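Local structure of putative alpha-galactosidase/melibiase (Bacteroides fragilis, 4OGZ) at residues Val214-Tyr219 and Ser248-Ile253; Asp208-Gly213 and Ala244-Ile249; Pro18-Asn23 and Leu96-Pro101; Gly103-Asn108 and Pro318-Val323; Glu117-Thr122 and Lys168-Tyr173. The protein probably hydrolyses terminal, non-reducing alpha-D-galactose residues from alpha-D-galactosides, as a member of glycosyl hydrolase family 27. All coordinates share one frame; numbering follows the deposited sequence.

Interaction 1. Residues Val214-Tyr219 and Ser248-Ile253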
# COMPACT_ATOMS: atom_id res chain seq x y z
N VAL A 214 17.64 2.10 -0.25
CA VAL A 214 16.39 1.52 0.28
C VAL A 214 15.44 2.61 0.77
O VAL A 214 15.86 3.56 1.45
CB VAL A 214 16.72 0.51 1.41
CG1 VAL A 214 15.51 0.15 2.22
CG2 VAL A 214 17.32 -0.75 0.79
N ASP A 215 14.15 2.44 0.46
CA ASP A 215 13.14 3.36 0.85
C ASP A 215 12.16 2.81 1.90
O ASP A 215 11.38 3.58 2.50
CB ASP A 215 12.35 3.74 -0.39
CG ASP A 215 13.23 4.36 -1.44
OD1 ASP A 215 13.93 5.38 -1.12
OD2 ASP A 215 13.24 3.85 -2.57
N LEU A 216 12.17 1.51 2.10
CA LEU A 216 11.25 0.87 3.03
C LEU A 216 11.86 -0.42 3.63
O LEU A 216 12.50 -1.19 2.89
CB LEU A 216 9.94 0.54 2.33
CG LEU A 216 8.88 -0.18 3.17
CD1 LEU A 216 7.49 0.27 2.70
CD2 LEU A 216 8.96 -1.69 3.09
N LEU A 217 11.69 -0.61 4.94
CA LEU A 217 12.07 -1.82 5.61
C LEU A 217 10.87 -2.48 6.29
O LEU A 217 10.24 -1.90 7.15
CB LEU A 217 13.16 -1.57 6.66
CG LEU A 217 13.56 -2.82 7.45
CD1 LEU A 217 14.31 -3.81 6.59
CD2 LEU A 217 14.42 -2.44 8.64
N LYS A 218 10.61 -3.72 5.90
CA LYS A 218 9.69 -4.59 6.58
C LYS A 218 10.53 -5.32 7.60
O LYS A 218 11.58 -5.89 7.26
CB LYS A 218 9.00 -5.51 5.56
CG LYS A 218 8.01 -6.50 6.14
CD LYS A 218 7.45 -7.40 5.07
CE LYS A 218 6.72 -8.59 5.69
NZ LYS A 218 6.09 -9.50 4.65
N TYR A 219 10.11 -5.30 8.85
CA TYR A 219 10.93 -5.85 9.95
C TYR A 219 10.13 -6.94 10.68
O TYR A 219 9.20 -6.69 11.45
CB TYR A 219 11.41 -4.71 10.84
CG TYR A 219 12.67 -4.99 11.67
CD1 TYR A 219 13.79 -5.55 11.10
CD2 TYR A 219 12.73 -4.62 13.01
CE1 TYR A 219 14.94 -5.75 11.83
CE2 TYR A 219 13.88 -4.79 13.76
CZ TYR A 219 14.99 -5.36 13.18
OH TYR A 219 16.13 -5.56 13.93
N SER A 248 14.82 9.11 4.19
CA SER A 248 13.48 8.81 4.67
C SER A 248 13.16 7.33 4.38
O SER A 248 12.81 6.99 3.25
CB SER A 248 12.47 9.73 3.99
OG SER A 248 12.68 11.06 4.46
N ILE A 249 13.31 6.45 5.37
CA ILE A 249 12.98 5.03 5.20
C ILE A 249 11.73 4.68 5.96
O ILE A 249 11.61 4.92 7.19
CB ILE A 249 14.11 4.11 5.64
CG1 ILE A 249 15.38 4.42 4.83
CG2 ILE A 249 13.75 2.66 5.40
CD1 ILE A 249 16.64 3.78 5.37
N VAL A 250 10.77 4.13 5.23
CA VAL A 250 9.52 3.65 5.80
C VAL A 250 9.81 2.43 6.67
O VAL A 250 10.54 1.50 6.27
CB VAL A 250 8.48 3.31 4.70
CG1 VAL A 250 7.26 2.60 5.27
CG2 VAL A 250 8.06 4.57 3.96
N PHE A 251 9.20 2.42 7.84
CA PHE A 251 9.41 1.34 8.80
C PHE A 251 8.11 0.53 8.93
O PHE A 251 7.14 1.01 9.51
CB PHE A 251 9.87 1.93 10.13
CG PHE A 251 10.34 0.93 11.14
CD1 PHE A 251 10.87 -0.28 10.78
CD2 PHE A 251 10.33 1.26 12.48
CE1 PHE A 251 11.35 -1.15 11.73
CE2 PHE A 251 10.83 0.41 13.45
CZ PHE A 251 11.32 -0.81 13.07
N SER A 252 8.09 -0.66 8.31
CA SER A 252 6.94 -1.55 8.33
C SER A 252 7.23 -2.58 9.40
O SER A 252 8.18 -3.37 9.29
CB SER A 252 6.71 -2.20 6.95
OG SER A 252 6.00 -3.46 6.96
N ILE A 253 6.38 -2.57 10.42
CA ILE A 253 6.49 -3.43 11.57
C ILE A 253 5.66 -4.69 11.32
O ILE A 253 4.53 -4.63 10.89
CB ILE A 253 6.06 -2.66 12.81
CG1 ILE A 253 7.07 -1.49 13.02
CG2 ILE A 253 5.96 -3.55 14.04
CD1 ILE A 253 6.97 -0.84 14.38
O HOH W 1 14.05 7.21 0.59

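Interaction 2. Residues Asp208-Gly213 and Ala244-Ile249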
# COMPACT_ATOMS: atom_id res chain seq x y z
N ASP A 208 23.84 0.32 5.81
CA ASP A 208 23.95 -0.37 4.55
C ASP A 208 22.70 -0.11 3.69
O ASP A 208 22.80 0.26 2.54
CB ASP A 208 24.16 -1.88 4.77
CG ASP A 208 25.61 -2.22 5.14
OD1 ASP A 208 26.43 -1.28 5.17
OD2 ASP A 208 25.93 -3.42 5.37
N PHE A 209 21.52 -0.27 4.29
CA PHE A 209 20.24 -0.11 3.57
C PHE A 209 20.16 1.24 2.94
O PHE A 209 19.87 1.37 1.74
CB PHE A 209 19.04 -0.36 4.51
CG PHE A 209 18.92 -1.79 5.02
CD1 PHE A 209 19.47 -2.87 4.33
CD2 PHE A 209 18.22 -2.05 6.21
CE1 PHE A 209 19.33 -4.16 4.79
CE2 PHE A 209 18.09 -3.33 6.69
CZ PHE A 209 18.65 -4.40 5.99
N ALA A 210 20.44 2.27 3.74
CA ALA A 210 20.50 3.62 3.25
C ALA A 210 21.49 3.83 2.09
O ALA A 210 21.13 4.44 1.06
CB ALA A 210 20.83 4.58 4.39
N SER A 211 22.72 3.31 2.24
CA SER A 211 23.70 3.40 1.15
C SER A 211 23.24 2.70 -0.16
O SER A 211 23.63 3.12 -1.25
CB SER A 211 25.08 2.86 1.59
OG SER A 211 25.08 1.44 1.63
N TRP A 212 22.42 1.65 -0.05
CA TRP A 212 21.86 1.00 -1.23
C TRP A 212 20.65 1.75 -1.81
O TRP A 212 20.15 1.37 -2.85
CB TRP A 212 21.45 -0.45 -0.97
CG TRP A 212 22.50 -1.31 -0.40
CD1 TRP A 212 23.88 -1.17 -0.57
CD2 TRP A 212 22.32 -2.51 0.34
NE1 TRP A 212 24.54 -2.20 0.06
CE2 TRP A 212 23.61 -2.99 0.67
CE3 TRP A 212 21.20 -3.17 0.83
CZ2 TRP A 212 23.79 -4.13 1.45
CZ3 TRP A 212 21.38 -4.26 1.59
CH2 TRP A 212 22.65 -4.75 1.89
N GLY A 213 20.16 2.81 -1.14
CA GLY A 213 19.00 3.55 -1.64
C GLY A 213 17.66 2.96 -1.27
O GLY A 213 16.65 3.26 -1.92
N ALA A 244 18.45 7.53 12.07
CA ALA A 244 19.81 8.09 12.08
C ALA A 244 20.48 8.06 10.68
O ALA A 244 21.55 8.62 10.50
CB ALA A 244 20.66 7.36 13.11
N THR A 245 19.90 7.37 9.70
CA THR A 245 20.46 7.42 8.35
C THR A 245 20.15 8.75 7.66
O THR A 245 19.42 9.58 8.17
CB THR A 245 19.94 6.29 7.45
OG1 THR A 245 18.59 6.56 7.09
CG2 THR A 245 20.09 4.90 8.14
N ASP A 246 20.72 8.93 6.47
CA ASP A 246 20.50 10.16 5.67
C ASP A 246 19.25 10.11 4.74
O ASP A 246 19.14 10.90 3.83
CB ASP A 246 21.79 10.49 4.86
CG ASP A 246 22.20 9.36 3.84
OD1 ASP A 246 21.52 8.32 3.74
OD2 ASP A 246 23.23 9.53 3.14
N ARG A 247 18.36 9.14 4.96
CA ARG A 247 17.19 8.91 4.12
C ARG A 247 15.90 8.84 4.89
O ARG A 247 15.87 8.45 6.04
CB ARG A 247 17.25 7.55 3.40
CG ARG A 247 18.25 7.44 2.33
CD ARG A 247 18.20 6.04 1.71
NE ARG A 247 17.29 5.88 0.57
CZ ARG A 247 17.41 6.51 -0.60
NH1 ARG A 247 18.37 7.43 -0.80
NH2 ARG A 247 16.52 6.26 -1.56
N SER A 248 14.82 9.11 4.19
CA SER A 248 13.48 8.81 4.67
C SER A 248 13.16 7.33 4.38
O SER A 248 12.81 6.99 3.25
CB SER A 248 12.47 9.73 3.99
OG SER A 248 12.68 11.06 4.46
N ILE A 249 13.31 6.45 5.37
CA ILE A 249 12.98 5.03 5.20
C ILE A 249 11.73 4.68 5.96
O ILE A 249 11.61 4.92 7.19
CB ILE A 249 14.11 4.11 5.64
CG1 ILE A 249 15.38 4.42 4.83
CG2 ILE A 249 13.75 2.66 5.40
CD1 ILE A 249 16.64 3.78 5.37

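Interaction 3. Residues Pro18-Asn23 and Leu96-Pro101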
# COMPACT_ATOMS: atom_id res chain seq x y z
N PRO A 18 -1.70 9.95 -5.16
CA PRO A 18 -1.87 10.87 -4.03
C PRO A 18 -1.59 12.34 -4.36
O PRO A 18 -0.67 12.64 -5.16
CB PRO A 18 -0.83 10.37 -3.03
CG PRO A 18 0.22 9.72 -3.87
CD PRO A 18 -0.46 9.16 -5.07
N HIS A 19 -2.41 13.21 -3.78
CA HIS A 19 -2.26 14.68 -3.91
C HIS A 19 -1.54 15.29 -2.73
O HIS A 19 -1.39 16.53 -2.64
CB HIS A 19 -3.64 15.33 -4.08
CG HIS A 19 -4.39 14.83 -5.27
ND1 HIS A 19 -3.87 14.87 -6.54
CD2 HIS A 19 -5.63 14.30 -5.39
CE1 HIS A 19 -4.75 14.36 -7.39
NE2 HIS A 19 -5.82 13.98 -6.71
N VAL A 20 -1.09 14.44 -1.81
CA VAL A 20 -0.33 14.87 -0.65
C VAL A 20 0.75 13.81 -0.39
O VAL A 20 0.47 12.62 -0.43
CB VAL A 20 -1.26 15.12 0.57
CG1 VAL A 20 -2.31 14.05 0.70
CG2 VAL A 20 -0.49 15.18 1.87
N VAL A 21 1.98 14.27 -0.17
CA VAL A 21 3.11 13.40 0.05
C VAL A 21 3.99 13.99 1.13
O VAL A 21 4.12 15.21 1.24
CB VAL A 21 3.92 13.19 -1.24
CG1 VAL A 21 3.03 12.65 -2.31
CG2 VAL A 21 4.53 14.50 -1.71
N GLY A 22 4.54 13.14 1.99
CA GLY A 22 5.40 13.58 3.05
C GLY A 22 6.79 12.98 2.90
O GLY A 22 6.95 11.89 2.31
N ASN A 23 7.78 13.71 3.38
CA ASN A 23 9.15 13.27 3.39
C ASN A 23 9.88 13.96 4.52
O ASN A 23 9.53 15.11 4.87
CB ASN A 23 9.80 13.62 2.03
CG ASN A 23 11.06 12.80 1.76
OD1 ASN A 23 11.08 11.61 1.96
ND2 ASN A 23 12.12 13.47 1.29
N LEU A 96 6.02 10.17 7.32
CA LEU A 96 5.99 9.53 6.01
C LEU A 96 4.61 8.88 5.79
O LEU A 96 3.86 8.64 6.72
CB LEU A 96 7.11 8.51 5.91
CG LEU A 96 8.53 8.97 6.20
CD1 LEU A 96 9.47 7.80 5.98
CD2 LEU A 96 8.97 10.18 5.35
N LEU A 97 4.30 8.57 4.54
CA LEU A 97 3.06 7.88 4.18
C LEU A 97 1.81 8.64 4.63
O LEU A 97 0.99 8.13 5.40
CB LEU A 97 3.05 6.47 4.76
CG LEU A 97 4.24 5.61 4.40
CD1 LEU A 97 4.00 4.16 4.85
CD2 LEU A 97 4.52 5.68 2.90
N LEU A 98 1.66 9.85 4.11
CA LEU A 98 0.46 10.64 4.42
C LEU A 98 -0.78 10.10 3.71
O LEU A 98 -1.91 10.55 3.97
CB LEU A 98 0.70 12.12 4.08
CG LEU A 98 1.79 12.76 4.93
CD1 LEU A 98 2.01 14.21 4.53
CD2 LEU A 98 1.46 12.70 6.42
N THR A 99 -0.56 9.16 2.79
CA THR A 99 -1.57 8.26 2.30
C THR A 99 -1.01 6.84 2.42
O THR A 99 0.19 6.67 2.53
CB THR A 99 -1.95 8.61 0.85
OG1 THR A 99 -0.85 8.36 -0.04
CG2 THR A 99 -2.36 10.13 0.74
N PRO A 100 -1.87 5.83 2.35
CA PRO A 100 -1.35 4.46 2.43
C PRO A 100 -0.40 4.09 1.26
O PRO A 100 -0.60 4.49 0.10
CB PRO A 100 -2.61 3.61 2.43
CG PRO A 100 -3.68 4.49 3.00
CD PRO A 100 -3.34 5.87 2.51
N PRO A 101 0.70 3.42 1.60
CA PRO A 101 1.62 2.98 0.59
C PRO A 101 0.93 2.04 -0.37
O PRO A 101 0.13 1.22 0.05
CB PRO A 101 2.71 2.23 1.40
CG PRO A 101 2.01 1.73 2.59
CD PRO A 101 0.95 2.76 2.90
O HOH W 2 1.30 10.05 -0.17
O HOH W 3 5.96 9.29 2.13
O HOH W 4 3.43 10.61 1.81

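Interaction 4. Residues Gly103-Asn108 and Pro318-Val323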
# COMPACT_ATOMS: atom_id res chain seq x y z
N GLY A 103 1.83 -0.54 -3.85
CA GLY A 103 2.95 -1.15 -4.49
C GLY A 103 2.81 -2.65 -4.75
O GLY A 103 1.72 -3.11 -5.06
N TRP A 104 3.91 -3.39 -4.55
CA TRP A 104 4.01 -4.85 -4.83
C TRP A 104 5.04 -5.44 -3.89
O TRP A 104 6.00 -4.75 -3.50
CB TRP A 104 4.41 -5.06 -6.30
CG TRP A 104 4.80 -6.47 -6.73
CD1 TRP A 104 3.99 -7.42 -7.32
CD2 TRP A 104 6.10 -7.06 -6.66
NE1 TRP A 104 4.71 -8.55 -7.59
CE2 TRP A 104 6.02 -8.35 -7.21
CE3 TRP A 104 7.33 -6.62 -6.16
CZ2 TRP A 104 7.10 -9.18 -7.29
CZ3 TRP A 104 8.41 -7.44 -6.25
CH2 TRP A 104 8.30 -8.72 -6.82
N ASN A 105 4.84 -6.69 -3.49
CA ASN A 105 5.79 -7.37 -2.65
C ASN A 105 6.03 -8.77 -3.27
O ASN A 105 5.11 -9.42 -3.77
CB ASN A 105 5.31 -7.38 -1.18
CG ASN A 105 6.21 -8.19 -0.26
OD1 ASN A 105 6.30 -9.40 -0.44
ND2 ASN A 105 6.83 -7.55 0.75
N SER A 106 7.29 -9.19 -3.22
CA SER A 106 7.73 -10.45 -3.84
C SER A 106 7.26 -11.75 -3.16
O SER A 106 7.39 -12.83 -3.74
CB SER A 106 9.24 -10.45 -3.85
OG SER A 106 9.72 -10.57 -2.53
N TRP A 107 6.69 -11.66 -1.95
CA TRP A 107 6.46 -12.84 -1.14
C TRP A 107 5.33 -13.75 -1.64
O TRP A 107 5.55 -14.95 -1.81
CB TRP A 107 6.14 -12.49 0.33
CG TRP A 107 5.96 -13.74 1.14
CD1 TRP A 107 4.80 -14.20 1.73
CD2 TRP A 107 6.95 -14.75 1.38
NE1 TRP A 107 5.02 -15.41 2.34
CE2 TRP A 107 6.33 -15.77 2.14
CE3 TRP A 107 8.31 -14.89 1.03
CZ2 TRP A 107 7.03 -16.92 2.55
CZ3 TRP A 107 9.01 -16.03 1.45
CH2 TRP A 107 8.37 -17.03 2.20
N ASN A 108 4.13 -13.18 -1.82
CA ASN A 108 2.89 -14.01 -1.96
C ASN A 108 2.84 -14.90 -3.20
O ASN A 108 2.11 -15.89 -3.22
CB ASN A 108 1.61 -13.14 -1.89
CG ASN A 108 1.22 -12.78 -0.46
OD1 ASN A 108 1.63 -13.45 0.49
ND2 ASN A 108 0.37 -11.74 -0.31
N PRO A 318 -3.26 -4.89 7.04
CA PRO A 318 -3.97 -6.20 7.03
C PRO A 318 -3.33 -7.21 6.10
O PRO A 318 -3.97 -8.21 5.76
CB PRO A 318 -5.38 -5.84 6.56
CG PRO A 318 -5.16 -4.65 5.69
CD PRO A 318 -4.04 -3.87 6.32
N ASP A 319 -2.08 -6.93 5.73
CA ASP A 319 -1.22 -7.74 4.93
C ASP A 319 -1.44 -7.55 3.42
O ASP A 319 -2.38 -6.88 2.98
CB ASP A 319 -1.34 -9.25 5.30
CG ASP A 319 -0.03 -10.01 5.08
OD1 ASP A 319 0.94 -9.39 4.56
OD2 ASP A 319 0.03 -11.22 5.45
N MSE A 320 -0.56 -8.19 2.66
CA MSE A 320 -0.47 -8.04 1.22
C MSE A 320 -1.70 -8.54 0.50
O MSE A 320 -2.36 -9.48 0.93
CB MSE A 320 0.84 -8.74 0.80
CG MSE A 320 2.11 -8.04 1.38
SE MSE A 320 3.69 -9.25 1.51
CE MSE A 320 3.11 -10.67 2.74
N LEU A 321 -2.03 -7.88 -0.61
CA LEU A 321 -3.15 -8.29 -1.46
C LEU A 321 -2.90 -9.64 -2.11
O LEU A 321 -1.76 -9.98 -2.45
CB LEU A 321 -3.39 -7.30 -2.57
CG LEU A 321 -3.77 -5.89 -2.11
CD1 LEU A 321 -3.71 -4.93 -3.28
CD2 LEU A 321 -5.15 -5.92 -1.49
N VAL A 322 -3.97 -10.43 -2.22
CA VAL A 322 -3.92 -11.75 -2.85
C VAL A 322 -4.76 -11.78 -4.13
O VAL A 322 -4.89 -12.84 -4.78
CB VAL A 322 -4.35 -12.88 -1.87
CG1 VAL A 322 -3.32 -13.02 -0.76
CG2 VAL A 322 -5.75 -12.65 -1.31
N VAL A 323 -5.26 -10.62 -4.53
CA VAL A 323 -5.91 -10.38 -5.81
C VAL A 323 -5.05 -10.95 -6.93
O VAL A 323 -3.87 -10.62 -7.02
CB VAL A 323 -6.11 -8.86 -6.08
CG1 VAL A 323 -6.73 -8.59 -7.45
CG2 VAL A 323 -6.95 -8.21 -5.00

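Interaction 5. Residues Glu117-Thr122 and Lys168-Tyr173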
# COMPACT_ATOMS: atom_id res chain seq x y z
N GLU A 117 16.24 -9.81 -12.13
CA GLU A 117 15.39 -9.85 -13.31
C GLU A 117 13.92 -9.66 -12.98
O GLU A 117 13.21 -8.98 -13.70
CB GLU A 117 15.59 -11.18 -14.08
CG GLU A 117 16.92 -11.29 -14.84
CD GLU A 117 18.16 -11.61 -13.98
OE1 GLU A 117 17.99 -12.10 -12.82
OE2 GLU A 117 19.32 -11.33 -14.46
N LEU A 118 13.46 -10.31 -11.92
CA LEU A 118 12.07 -10.24 -11.52
C LEU A 118 11.73 -8.80 -11.12
O LEU A 118 10.69 -8.24 -11.52
CB LEU A 118 11.80 -11.15 -10.31
CG LEU A 118 10.40 -11.01 -9.66
CD1 LEU A 118 9.26 -11.44 -10.59
CD2 LEU A 118 10.30 -11.77 -8.34
N LEU A 119 12.62 -8.21 -10.33
CA LEU A 119 12.40 -6.86 -9.82
C LEU A 119 12.37 -5.83 -10.95
O LEU A 119 11.42 -5.06 -11.01
CB LEU A 119 13.44 -6.48 -8.76
CG LEU A 119 13.20 -6.91 -7.31
CD1 LEU A 119 12.30 -5.96 -6.56
CD2 LEU A 119 12.60 -8.31 -7.15
N LEU A 120 13.36 -5.83 -11.84
CA LEU A 120 13.37 -4.86 -12.93
C LEU A 120 12.17 -5.10 -13.84
O LEU A 120 11.48 -4.17 -14.22
CB LEU A 120 14.66 -4.89 -13.74
CG LEU A 120 16.01 -4.85 -13.03
CD1 LEU A 120 17.11 -4.72 -14.03
CD2 LEU A 120 16.10 -3.70 -12.03
N GLN A 121 11.88 -6.38 -14.17
CA GLN A 121 10.69 -6.70 -15.00
C GLN A 121 9.35 -6.27 -14.37
O GLN A 121 8.41 -5.91 -15.07
CB GLN A 121 10.61 -8.20 -15.33
CG GLN A 121 11.58 -8.72 -16.38
CD GLN A 121 11.70 -10.26 -16.37
OE1 GLN A 121 11.05 -10.94 -15.59
NE2 GLN A 121 12.57 -10.78 -17.20
N THR A 122 9.28 -6.30 -13.05
CA THR A 122 8.09 -5.91 -12.33
C THR A 122 7.93 -4.38 -12.42
O THR A 122 6.85 -3.89 -12.68
CB THR A 122 8.17 -6.40 -10.86
OG1 THR A 122 8.01 -7.83 -10.88
CG2 THR A 122 7.10 -5.75 -9.98
N LYS A 168 21.71 -2.03 -4.62
CA LYS A 168 21.71 -0.63 -5.10
C LYS A 168 21.40 -0.54 -6.60
O LYS A 168 20.72 0.38 -7.09
CB LYS A 168 23.04 0.04 -4.85
CG LYS A 168 22.92 1.54 -5.09
CD LYS A 168 24.26 2.19 -5.10
CE LYS A 168 24.12 3.68 -5.00
NZ LYS A 168 23.26 4.22 -6.05
N TYR A 169 21.90 -1.50 -7.36
CA TYR A 169 21.57 -1.53 -8.77
C TYR A 169 20.06 -1.51 -9.02
O TYR A 169 19.59 -0.84 -9.93
CB TYR A 169 22.19 -2.75 -9.44
CG TYR A 169 22.12 -2.58 -10.94
CD1 TYR A 169 21.00 -2.96 -11.64
CD2 TYR A 169 23.17 -1.99 -11.65
CE1 TYR A 169 20.93 -2.81 -13.02
CE2 TYR A 169 23.10 -1.84 -13.02
CZ TYR A 169 21.97 -2.22 -13.69
OH TYR A 169 21.95 -2.06 -15.06
N VAL A 170 19.33 -2.31 -8.25
CA VAL A 170 17.90 -2.40 -8.36
C VAL A 170 17.25 -1.09 -7.88
O VAL A 170 16.38 -0.55 -8.51
CB VAL A 170 17.39 -3.52 -7.52
CG1 VAL A 170 15.88 -3.47 -7.42
CG2 VAL A 170 17.86 -4.86 -8.15
N ALA A 171 17.71 -0.63 -6.75
CA ALA A 171 17.24 0.65 -6.27
C ALA A 171 17.38 1.72 -7.36
O ALA A 171 16.46 2.49 -7.59
CB ALA A 171 17.98 1.03 -5.03
N ASP A 172 18.56 1.81 -7.96
CA ASP A 172 18.83 2.84 -8.95
C ASP A 172 17.84 2.74 -10.09
O ASP A 172 17.27 3.75 -10.57
CB ASP A 172 20.26 2.73 -9.45
CG ASP A 172 21.30 3.28 -8.44
OD1 ASP A 172 20.91 3.84 -7.39
OD2 ASP A 172 22.52 3.13 -8.69
N TYR A 173 17.61 1.49 -10.55
CA TYR A 173 16.73 1.27 -11.66
C TYR A 173 15.31 1.69 -11.34
O TYR A 173 14.62 2.26 -12.20
CB TYR A 173 16.78 -0.23 -12.05
CG TYR A 173 16.07 -0.55 -13.27
CD1 TYR A 173 14.68 -0.74 -13.27
CD2 TYR A 173 16.76 -0.74 -14.47
CE1 TYR A 173 14.03 -1.12 -14.45
CE2 TYR A 173 16.11 -1.05 -15.64
CZ TYR A 173 14.75 -1.26 -15.61
OH TYR A 173 14.11 -1.55 -16.78

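Interaction 1. Residues Val214-Tyr219 and Ser248-Ile253
L216 and V250 both send a branch anti to the backbone N (CG at chi1 178°, CG1 at chi1 171°), and on the face the two residues share these torsions bring L216 CD1 to 3.5 Å from V250 CG1, tighter than usual carbon contact. The strand segments 216-219 and 250-253 run parallel, 17° between their directions, and four hydrogen bonds join the two backbones. V250 N to D215 O is the longest at 2.9 Å, its donor tilted out of the carbonyl plane, whereas L217 N to V250 O (2.7 Å) is nearly straight; S252 N to L217 O and Y219 N to S252 O continue the series. Further along the L216 and V250 face, K218 CG lies 3.7 Å from S252 OG, while the amino end of K218 forms a salt bridge with D142. On the other face the F251 ring presents its edge to Y219, with CE1 3.7 Å from Y219 CB, and I253 CG1 lies over one face of that ring. L217, Y219, F251 and I253 all touch helix 228-244, so this face is the outer one. Strand 216-220, helix 228-244 and strand 250-254 thus make up one beta-alpha-beta crossover, the repeating unit of the TIM barrel found in family 27 glycosidases.

Interaction 2. Residues Asp208-Gly213 and Ala244-Ile249
A210 and G213, at the end of helix 202-211, meet T245 and R247 of the loop that follows helix 228-244. G213 closes its helix in a Schellman motif: its phi is positive (84°), and its N donates to A210 O at 2.9 Å. At these backbone angles a CB would be jammed against the carbonyl O of W212, a position suited to a residue without one. The contact lies near the surface of the barrel domain, where one helix end meets the loop that leads into strand 250-254.

The apolar part centres on the A210 methyl. A210 CB lies 3.6 Å from T245 CB and also touches T245 CG2, with I249 CD1 more distant at 4.4 Å. D246 OD1 adds a polar neighbour to the same methyl.

The R247 side chain packs along the helix end. CD lies 3.4 Å from A210 O at the end of the extended part of the chain (chi2 180°), and the bend at chi3 (90°) then turns the guanidinium over G213. Other partners help to place this charged group: NE is probably hydrogen-bonded to V214 O, just past the glycine, NH2 forms a salt bridge with D215 OD1, and NH1 bonds to a bound triethylene glycol, probably from the crystallisation liquor. Within the loop, T245 OG1 is hydrogen-bonded to L242 O and receives a weak bond from R247 N.

The flat guanidinium is thus laid against backbone, with G213 CA 3.5 Å above its plane and over its centre.

Interaction 3. Residues Pro18-Asn23 and Leu96-Pro101
V20 and G22 belong to strand 20-23, the edge strand of a mixed sheet in the N-terminal Ig-like domain, and they face L98 and T99 of the loop that leads into barrel strand 102-105. L98 reaches in with CD1, which lies 3.8 Å from V20 CG2 and 3.7 Å from G22 N; the V20 and L98 side chains cross at about a right angle. A CB on G22 would point at this loop and meet L98 CD1, so the methyl occupies room that glycine leaves. The end-to-end directions of 18-23 and 96-99 are nearly opposite (172°), yet no backbone hydrogen bonds join them directly. The strand's other edge pairs with 82-92 in the Ig-like sheet, and here three waters make the bridges to the loop. One takes a hydrogen bond from both G22 N and L98 N, another accepts from L97 N and donates to G22 O (2.8 Å), and the third donates to V20 O and to T99 OG1 (2.7 Å). T99 OG1 is also hydrogen-bonded to Q385 and lies 3.6 Å from P18 CB, while T99 CG2 packs on V20 CG1. At the far end L96 CD2 rests 3.7 Å from N23 CA, and the N23 carboxamide turns to P28 O.

Interaction 4. Residues Gly103-Asn108 and Pro318-Val323
M320, a selenomethionine, lays its selenium against the carboxamide of N105, with SE 3.3 Å from N105 CG and equally close to OD1. The contact sits at the C-terminal ends of the TIM-barrel strands, where the loop after strand 315-317 reaches the turn between strand 102-105 and helix 107-110. N105 is held at both ends of its amide: OD1 accepts from W107 N at 2.7 Å, a capping bond at the helix start, and ND2 is hydrogen-bonded to D142. Its CG is anti to the backbone N (chi1 175°), which turns the amide toward M320. On the other side of the contact the M320 backbone is tied down by its own neighbour, since its N donates to D319 OD1 (2.7 Å). The M320 chain bends at its last torsion (chi3 -61°), carrying CE to 4.0 Å from W107 CD1 and 3.9 Å from N108 OD1. The selenium and methyl thus lie against two asparagines and a tryptophan of 103-108. N108 also covers the base of the same side chain: its ND2 gives a weak hydrogen bond to L321 O (3.5 Å) and lies 3.2 Å from M320 CB.

Interaction 5. Residues Glu117-Thr122 and Lys168-Tyr173
Helices 116-128 and 166-176 run side by side in the same direction, the axes of 117-122 and 168-173 being 10.1 Å apart and 6° from parallel, and L120 and V170 are the residues whose CA atoms come nearest (6.9 Å). Most of the contact falls to L120. Its CD2 sits over one face of the Y173 ring, 3.8 Å from the centroid and 28° off the ring normal, a CH-pi contact displaced toward the rim so that CD2 is 3.4 Å from CG. L120 CB and CD1 also lie near this ring, spreading the leucine across it. Y173 CG stands anti to the backbone N (chi1 -172°), which extends the ring toward the other helix; its OH reaches D124, also on helix 116-128. The second tyrosine takes part differently: L120 CD1 meets the edge of Y169 near the ring plane, at 4.4 Å from CE1. Deeper in, L119 CB touches V170 CG1 at 4.1 Å. Across these two segments the contact therefore rests on dispersion and CH-pi attraction between aliphatic groups and tyrosine, while the phenol oxygen of Y173 keeps a polar partner and K168 pairs with D172 within its own helix.

In the fold
Four of the five contacts belong to the barrel; interaction 3 joins the Ig-like domain to it. Interactions 1 and 2 are continuous: they share S248 and I249, and V214 O lies 2.9 Å from R247 NE, probably a hydrogen bond. Interaction 3 touches V250, the first strand residue of 250-253 in interaction 1, with L97 CD1 3.6 Å from V250 CG1, and S248 OG is 3.0 Å from N23 OD1. Nearest atoms of the N23, D215 and R247 side chains lie about 3 Å from bound triethylene glycol, probably from the crystallisation liquor. At the opposite end of the strands, K218 NZ comes within 3.7 Å of M320 CE, linking interaction 1 to interaction 4 on the side where TIM barrels carry their active sites. W104 CD2 meets T122 CG2 at 3.7 Å, connecting interactions 4 and 5.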